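Side-chain contacts in transcriptional regulator (Methanobacterium thermoautotrophicum, PDB 3BPV), which probably binds DNA through a winged-helix domain of the MarR family and represses transcription: residues Ile73-Asp78 with Arg83-Glu88; Ile44-Leu49 with Arg62-Leu67. All coordinates share one frame; numbering follows the deposited sequence.

Contact 1: residues Ile73-Asp78 with Arg83-Glu88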
# COMPACT_ATOMS: atom_id res chain seq x y z
N ILE A 73 -16.16 5.90 12.87
CA ILE A 73 -15.53 5.24 14.01
C ILE A 73 -15.53 6.19 15.19
O ILE A 73 -15.70 7.40 15.03
CB ILE A 73 -14.05 4.82 13.75
CG1 ILE A 73 -13.17 6.06 13.57
CG2 ILE A 73 -13.98 3.89 12.55
CD1 ILE A 73 -11.67 5.75 13.51
N GLU A 74 -15.35 5.63 16.37
CA GLU A 74 -15.30 6.41 17.59
C GLU A 74 -13.98 6.08 18.28
O GLU A 74 -13.49 4.95 18.20
CB GLU A 74 -16.48 6.06 18.50
CG GLU A 74 -16.54 4.60 18.93
CD GLU A 74 -17.65 4.33 19.92
OE1 GLU A 74 -17.62 4.94 21.01
OE2 GLU A 74 -18.54 3.52 19.61
N ARG A 75 -13.42 7.07 18.96
CA ARG A 75 -12.15 6.91 19.66
C ARG A 75 -12.31 7.38 21.10
O ARG A 75 -12.79 8.48 21.35
CB ARG A 75 -11.08 7.74 18.95
CG ARG A 75 -9.73 7.73 19.62
CD ARG A 75 -8.87 8.85 19.05
NE ARG A 75 -7.53 8.87 19.63
CZ ARG A 75 -6.67 9.87 19.47
NH1 ARG A 75 -7.01 10.93 18.75
NH2 ARG A 75 -5.47 9.81 20.03
N GLU A 76 -11.91 6.53 22.04
CA GLU A 76 -12.00 6.87 23.46
C GLU A 76 -10.70 6.56 24.18
O GLU A 76 -9.95 5.68 23.76
CB GLU A 76 -13.16 6.11 24.12
CG GLU A 76 -14.53 6.43 23.55
CD GLU A 76 -15.66 5.82 24.36
OE1 GLU A 76 -15.79 6.16 25.56
OE2 GLU A 76 -16.41 4.99 23.81
N GLN A 77 -10.43 7.28 25.26
CA GLN A 77 -9.21 7.08 26.04
C GLN A 77 -9.19 5.73 26.75
O GLN A 77 -10.18 5.31 27.34
CB GLN A 77 -9.05 8.21 27.06
CG GLN A 77 -7.85 8.06 27.99
CD GLN A 77 -7.73 9.19 28.98
OE1 GLN A 77 -8.68 9.52 29.69
NE2 GLN A 77 -6.55 9.80 29.05
N ASP A 78 -8.05 5.05 26.67
CA ASP A 78 -7.88 3.75 27.31
C ASP A 78 -7.88 4.01 28.82
O ASP A 78 -7.04 4.73 29.34
CB ASP A 78 -6.55 3.13 26.87
CG ASP A 78 -6.27 1.79 27.52
OD1 ASP A 78 -7.11 1.31 28.30
OD2 ASP A 78 -5.19 1.23 27.24
N ARG A 83 -2.11 7.12 27.53
CA ARG A 83 -1.36 7.31 26.29
C ARG A 83 -1.91 6.44 25.17
O ARG A 83 -1.38 6.44 24.06
CB ARG A 83 0.11 6.97 26.53
CG ARG A 83 0.75 7.79 27.62
CD ARG A 83 2.01 7.13 28.15
NE ARG A 83 2.43 7.74 29.40
CZ ARG A 83 3.33 7.22 30.22
NH1 ARG A 83 3.93 6.07 29.93
NH2 ARG A 83 3.64 7.85 31.35
N ARG A 84 -2.97 5.70 25.47
CA ARG A 84 -3.57 4.82 24.46
C ARG A 84 -5.03 5.17 24.19
O ARG A 84 -5.70 5.77 25.03
CB ARG A 84 -3.45 3.36 24.91
CG ARG A 84 -2.03 2.96 25.30
CD ARG A 84 -1.94 1.48 25.65
NE ARG A 84 -1.95 0.65 24.45
CZ ARG A 84 -2.03 -0.68 24.44
NH1 ARG A 84 -2.13 -1.34 25.59
NH2 ARG A 84 -2.00 -1.34 23.29
N TYR A 85 -5.51 4.79 23.00
CA TYR A 85 -6.88 5.06 22.59
C TYR A 85 -7.58 3.83 22.03
O TYR A 85 -6.98 3.05 21.29
CB TYR A 85 -6.89 6.20 21.57
CG TYR A 85 -6.50 7.51 22.20
CD1 TYR A 85 -7.45 8.33 22.82
CD2 TYR A 85 -5.16 7.89 22.28
CE1 TYR A 85 -7.07 9.48 23.50
CE2 TYR A 85 -4.77 9.04 22.96
CZ TYR A 85 -5.73 9.82 23.57
OH TYR A 85 -5.37 10.94 24.28
N ILE A 86 -8.85 3.68 22.38
CA ILE A 86 -9.66 2.55 21.95
C ILE A 86 -10.50 2.92 20.73
O ILE A 86 -11.13 3.98 20.71
CB ILE A 86 -10.61 2.09 23.07
CG1 ILE A 86 -9.82 1.85 24.36
CG2 ILE A 86 -11.36 0.84 22.66
CD1 ILE A 86 -8.70 0.86 24.22
N LEU A 87 -10.50 2.06 19.73
CA LEU A 87 -11.26 2.32 18.51
C LEU A 87 -12.41 1.35 18.33
O LEU A 87 -12.30 0.17 18.66
CB LEU A 87 -10.35 2.20 17.28
CG LEU A 87 -9.04 2.99 17.33
CD1 LEU A 87 -8.17 2.63 16.15
CD2 LEU A 87 -9.36 4.48 17.35
N GLU A 88 -13.51 1.85 17.80
CA GLU A 88 -14.67 1.02 17.53
C GLU A 88 -15.44 1.62 16.37
O GLU A 88 -15.45 2.84 16.18
CB GLU A 88 -15.58 0.93 18.76
CG GLU A 88 -16.76 -0.02 18.56
CD GLU A 88 -17.64 -0.11 19.79
OE1 GLU A 88 -17.12 -0.48 20.86
OE2 GLU A 88 -18.85 0.18 19.68
O HOH W 1 -3.57 -0.63 28.04

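Contact 2: residues Ile44-Leu49 with Arg62-Leu67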
# COMPACT_ATOMS: atom_id res chain seq x y z
N ILE A 44 -9.90 -2.44 19.50
CA ILE A 44 -8.47 -2.45 19.24
C ILE A 44 -7.90 -1.07 19.55
O ILE A 44 -8.53 -0.05 19.28
CB ILE A 44 -8.18 -2.82 17.75
CG1 ILE A 44 -6.68 -2.99 17.54
CG2 ILE A 44 -8.74 -1.74 16.82
CD1 ILE A 44 -6.30 -3.51 16.15
N LYS A 45 -6.71 -1.04 20.16
CA LYS A 45 -6.06 0.22 20.50
C LYS A 45 -5.50 0.83 19.22
O LYS A 45 -5.08 0.11 18.31
CB LYS A 45 -4.91 -0.01 21.49
CG LYS A 45 -5.30 -0.03 22.96
CD LYS A 45 -6.18 -1.22 23.32
CE LYS A 45 -6.40 -1.27 24.82
NZ LYS A 45 -7.33 -2.37 25.20
N GLN A 46 -5.49 2.16 19.16
CA GLN A 46 -4.96 2.84 17.99
C GLN A 46 -3.52 2.44 17.75
O GLN A 46 -3.12 2.23 16.61
CB GLN A 46 -5.05 4.36 18.15
CG GLN A 46 -4.47 5.14 16.97
CD GLN A 46 -4.75 6.63 17.05
OE1 GLN A 46 -5.79 7.04 17.56
NE2 GLN A 46 -3.84 7.44 16.53
N ASP A 47 -2.73 2.34 18.81
CA ASP A 47 -1.33 1.97 18.64
C ASP A 47 -1.20 0.53 18.14
O ASP A 47 -0.23 0.20 17.47
CB ASP A 47 -0.52 2.17 19.93
CG ASP A 47 -1.03 1.34 21.09
OD1 ASP A 47 -1.90 1.83 21.84
OD2 ASP A 47 -0.55 0.20 21.25
N GLU A 48 -2.18 -0.32 18.46
CA GLU A 48 -2.15 -1.71 18.01
C GLU A 48 -2.51 -1.76 16.52
O GLU A 48 -1.97 -2.58 15.77
CB GLU A 48 -3.14 -2.56 18.83
CG GLU A 48 -2.81 -2.59 20.32
CD GLU A 48 -3.79 -3.40 21.13
OE1 GLU A 48 -5.02 -3.26 20.94
OE2 GLU A 48 -3.33 -4.19 21.99
N LEU A 49 -3.42 -0.88 16.10
CA LEU A 49 -3.79 -0.82 14.70
C LEU A 49 -2.58 -0.31 13.92
O LEU A 49 -2.27 -0.82 12.84
CB LEU A 49 -4.98 0.12 14.50
CG LEU A 49 -5.59 0.14 13.10
CD1 LEU A 49 -6.26 -1.19 12.82
CD2 LEU A 49 -6.60 1.27 12.97
N ARG A 62 -3.88 10.63 10.71
CA ARG A 62 -4.69 11.41 9.78
C ARG A 62 -5.80 10.55 9.18
O ARG A 62 -6.92 11.03 9.00
CB ARG A 62 -3.82 11.99 8.66
CG ARG A 62 -2.77 12.98 9.16
CD ARG A 62 -2.18 13.80 8.03
NE ARG A 62 -3.17 14.74 7.50
CZ ARG A 62 -3.37 15.96 7.98
NH1 ARG A 62 -2.66 16.42 9.01
NH2 ARG A 62 -4.31 16.73 7.45
N THR A 63 -5.51 9.30 8.88
CA THR A 63 -6.52 8.40 8.33
C THR A 63 -7.66 8.18 9.32
O THR A 63 -8.84 8.23 8.96
CB THR A 63 -5.88 7.05 7.97
OG1 THR A 63 -4.84 7.26 7.00
CG2 THR A 63 -6.91 6.09 7.40
N LEU A 64 -7.31 7.93 10.58
CA LEU A 64 -8.32 7.71 11.60
C LEU A 64 -9.11 8.98 11.89
O LEU A 64 -10.31 8.92 12.16
CB LEU A 64 -7.65 7.18 12.87
CG LEU A 64 -7.03 5.79 12.73
CD1 LEU A 64 -6.25 5.47 14.00
CD2 LEU A 64 -8.11 4.75 12.49
N ARG A 65 -8.45 10.14 11.83
CA ARG A 65 -9.15 11.39 12.08
C ARG A 65 -10.24 11.58 11.03
O ARG A 65 -11.35 12.01 11.35
CB ARG A 65 -8.16 12.56 12.05
CG ARG A 65 -8.76 13.89 12.51
CD ARG A 65 -7.69 14.97 12.60
NE ARG A 65 -6.64 14.61 13.55
CZ ARG A 65 -5.63 15.41 13.88
NH1 ARG A 65 -5.53 16.62 13.35
NH2 ARG A 65 -4.71 15.00 14.75
N ARG A 66 -9.94 11.26 9.78
CA ARG A 66 -10.92 11.39 8.71
C ARG A 66 -12.10 10.45 8.95
O ARG A 66 -13.26 10.83 8.72
CB ARG A 66 -10.26 11.10 7.36
CG ARG A 66 -9.21 12.13 6.97
CD ARG A 66 -8.54 11.79 5.66
NE ARG A 66 -9.46 11.85 4.53
CZ ARG A 66 -9.10 11.65 3.27
NH1 ARG A 66 -7.84 11.36 2.97
NH2 ARG A 66 -10.00 11.72 2.30
N LEU A 67 -11.83 9.23 9.40
CA LEU A 67 -12.92 8.29 9.65
C LEU A 67 -13.79 8.79 10.79
O LEU A 67 -15.01 8.64 10.76
CB LEU A 67 -12.37 6.90 10.01
CG LEU A 67 -11.89 6.03 8.85
CD1 LEU A 67 -11.17 4.81 9.40
CD2 LEU A 67 -13.08 5.63 7.98

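Contact 1: residues Ile73-Asp78 with Arg83-Glu88
The wing of the winged-helix domain is an antiparallel β-hairpin, and on one of its faces R75 from the outgoing strand 73-78 reaches across to the ring of Y85 on the returning strand. R75 and Y85 are diagonal neighbours: Y85 pairs with Q77, and R75 with L87. With CG anti to its backbone N (chi1 176°) and the chain extended as far as NE, R75 brings its CZ to 3.7 Å from the Y85 ring centroid, over the face, a cation-pi contact. The guanidinium is tilted 65° to the ring, with NH2 over the face, displaced toward the rim and 3.0 Å from Y85 CD2, and NE above Y85 CG. Arginine suits this place because its methylene groups can pack on L87 CD2 and Y85 CB while its charge meets the aromatic face. With an alanine in place of Y85 the ring is gone, and the guanidinium would probably lose its aromatic partner and be freer to turn.

Beneath these side chains, E76 and I86 form a hydrogen-bonded pair, with I86 N giving E76 O a nearly straight bond of 2.7 Å. On the face they share, E74 runs beside E88 and lies between two carboxylates, its OE1 3.1 Å from E76 OE2 and its OE2 3.4 Å from E88 OE2, without a hydrogen bond. At the turn end, a water donates to D78 OD2 (2.6 Å) and accepts from R84 NH1 (2.9 Å). D78 OD1 takes the backbone N-H of E80, and R84 NE makes a salt bridge to D47 of helix 46-53. The hairpin thus separates its chemistry by face: the crowding of negative charge would probably raise the proton affinity of the carboxylate group, whereas the positive charge of R75 is met by the electron-rich face of Y85.

Contact 2: residues Ile44-Leu49 with Arg62-Leu67
Q46 and L64 meet where glutamine's long aliphatic stem and flat amide pass a leucine methyl, the two side chains sliding by each other in opposite directions. From Q46 CB, already 4.5 Å from L64 CD1, the chain continues with CG anti to the backbone N (chi1 178°) and stays extended, which directs it along the leucine. Q46 CG makes the closest touch, 3.5 Å from L64 CD1. Next comes Q46 CD, 3.6 Å from that same methyl, which sits over one flat side of the amide. The methyl lies near the CG-CD bond, with the tip atoms OE1 and NE2 of Q46 farther off, 3.9 and 4.0 Å from L64 CD1, making van der Waals contact and no hydrogen bond.

Helices 46-53 and 57-69 are the two helices of the helix-turn-helix, the second being the recognition helix that in MarR relatives enters the DNA major groove. L64 lies on the inward side of that helix, where its branched end serves two partners: CD1 packs on Q46, while CD2 comes to 3.8 Å from L49 CD2, the two leucines crossing obliquely. Leucine fits both buried positions, since each offers a methyl to the interior, and I73 and L87 of the wing also pack on L64. Glutamine fits the margin between them and solvent, its stem apolar and its amide polar. At the start of helix 46-53, K45 is the N-cap, and its backbone N gives a 2.9 Å hydrogen bond to E48 OE1, half of a capping box. That carboxylate oxygen is met on its anti side, 23° out of the carboxylate plane.

Contact 1 lies in the wing and contact 2 between the two helices of the helix-turn-helix; their centres are about 8 Å apart. Q46 joins them through its backbone N, 2.7 Å from Y85 O in a probable hydrogen bond, and through its OE1, which packs 3.3 Å from R75 NE. Near the turn end of the hairpin, R84 NE forms a 2.9 Å salt bridge with D47 OD1, one residue along from Q46. L87 of the wing touches L49 and L64, so the apolar cluster of contact 2 extends to the L87 end of the hairpin. These links would probably help fix the wing relative to the recognition helix, the two elements with which MarR relatives grip DNA.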